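Local coordinates for molybdenum cofactor biosynthesis protein (Pyrococcus furiosus, PDB 1XI8) that probably transfers molybdenum to molybdopterin in the biosynthesis of the molybdenum cofactor, at residues Val188-Gly193 and Lys324-Lys329. Residues are numbered along the deposited sequence; the frame is centred on the assembly and turned at random.
Sequences VKPKVG and KLVGAK
Pro190 lays its ring against the last turn of helix 307-326, where Leu325 and Val326 receive it. CB of the proline meets the CD1 methyl of Leu325 at 3.9 Å, while CG of the ring lies 3.5 Å from the CG1 methyl of Val326; CD is modelled implausibly close to the same methyl, so the detail at that corner is doubtful. Val326 presents CG1 because that methyl stands opposite its own carbonyl carbon (chi1 -64°), and its side chain crosses the proline at about a right angle. The CA atoms of Pro190 and Leu325 stay 7.1 Å apart, room enough for aliphatic groups between the backbones.

Proline suits the entry to strand 191-196: its closed ring is rigid and apolar, and its backbone can still join the sheet. Backbone hydrogen bonds pair Pro190 and Val192 with Glu233 and hold this part of the chain beside strand 233-239, and the Asp259 carboxylate, through OD1, receives the N-H of Lys191. Leu322, one turn earlier in the helix, also touches Pro190, while Leu260 lies against Leu325 and Phe231 against Val326. Gly327, the first residue after the helix, turns the chain away with a positive phi of 71°, a conformation that a residue without a side chain adopts easily.

The contact therefore joins the start of an interior strand, between strands 233-239 and 260-263 of a mixed sheet, to the end of a covering helix. No hydrogen bond spans the two segments, so their direct attachment rests on dispersion and the burial of apolar surface.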
# COMPACT_ATOMS: atom_id res chain seq x y z
N VAL A 188 12.34 12.01 -10.18
CA VAL A 188 11.98 13.18 -9.40
C VAL A 188 10.47 13.24 -9.39
O VAL A 188 9.84 13.20 -10.45
CB VAL A 188 12.54 14.49 -10.02
CG1 VAL A 188 12.17 15.68 -9.15
CG2 VAL A 188 14.07 14.40 -10.25
N LYS A 189 9.88 13.30 -8.20
CA LYS A 189 8.43 13.29 -8.07
C LYS A 189 7.81 14.41 -8.91
O LYS A 189 8.25 15.56 -8.83
CB LYS A 189 8.01 13.42 -6.60
CG LYS A 189 8.32 12.19 -5.72
CD LYS A 189 7.78 12.35 -4.27
CE LYS A 189 7.67 11.01 -3.57
NZ LYS A 189 7.40 11.07 -2.10
N PRO A 190 6.80 14.09 -9.75
CA PRO A 190 6.06 15.19 -10.36
C PRO A 190 5.44 16.06 -9.28
O PRO A 190 4.93 15.55 -8.28
CB PRO A 190 4.97 14.49 -11.19
CG PRO A 190 5.01 13.08 -10.84
CD PRO A 190 6.31 12.77 -10.19
N LYS A 191 5.51 17.38 -9.45
CA LYS A 191 4.90 18.29 -8.51
C LYS A 191 3.46 18.54 -8.94
O LYS A 191 3.21 18.80 -10.11
CB LYS A 191 5.68 19.60 -8.42
CG LYS A 191 6.97 19.51 -7.62
CD LYS A 191 7.80 20.77 -7.82
CE LYS A 191 9.03 20.83 -6.91
NZ LYS A 191 9.42 22.27 -6.75
N VAL A 192 2.53 18.43 -8.00
CA VAL A 192 1.12 18.55 -8.33
C VAL A 192 0.46 19.70 -7.59
O VAL A 192 0.22 19.63 -6.38
CB VAL A 192 0.34 17.24 -8.02
CG1 VAL A 192 -1.15 17.40 -8.36
CG2 VAL A 192 0.96 16.06 -8.77
N GLY A 193 0.17 20.78 -8.31
CA GLY A 193 -0.48 21.93 -7.69
C GLY A 193 -1.92 21.65 -7.35
O GLY A 193 -2.65 21.06 -8.14
N LYS A 324 1.86 7.55 -15.53
CA LYS A 324 2.42 7.82 -16.86
C LYS A 324 3.62 8.76 -16.76
O LYS A 324 4.65 8.53 -17.40
CB LYS A 324 1.37 8.40 -17.81
N LEU A 325 3.49 9.82 -15.95
CA LEU A 325 4.56 10.79 -15.75
C LEU A 325 5.83 10.22 -15.14
O LEU A 325 6.93 10.55 -15.59
CB LEU A 325 4.08 11.95 -14.87
CG LEU A 325 3.27 13.03 -15.57
CD1 LEU A 325 3.00 14.14 -14.59
CD2 LEU A 325 4.02 13.54 -16.79
N VAL A 326 5.69 9.40 -14.11
CA VAL A 326 6.86 8.81 -13.46
C VAL A 326 7.26 7.48 -14.09
O VAL A 326 8.34 6.96 -13.82
CB VAL A 326 6.64 8.60 -11.95
CG1 VAL A 326 6.47 9.93 -11.27
CG2 VAL A 326 5.44 7.68 -11.67
N GLY A 327 6.39 6.94 -14.95
CA GLY A 327 6.64 5.65 -15.59
C GLY A 327 6.54 4.48 -14.63
O GLY A 327 7.31 3.53 -14.72
N ALA A 328 5.58 4.54 -13.71
CA ALA A 328 5.40 3.47 -12.72
C ALA A 328 4.71 2.24 -13.28
O ALA A 328 3.71 2.34 -14.00
CB ALA A 328 4.64 3.99 -11.50
N LYS A 329 5.25 1.07 -12.94
CA LYS A 329 4.70 -0.22 -13.32
C LYS A 329 3.97 -0.90 -12.14
O LYS A 329 4.37 -0.75 -10.98
CB LYS A 329 5.82 -1.14 -13.83
CG LYS A 329 6.04 -1.19 -15.35
CD LYS A 329 6.29 0.18 -16.02
CE LYS A 329 6.54 -0.00 -17.54
NZ LYS A 329 6.38 1.25 -18.36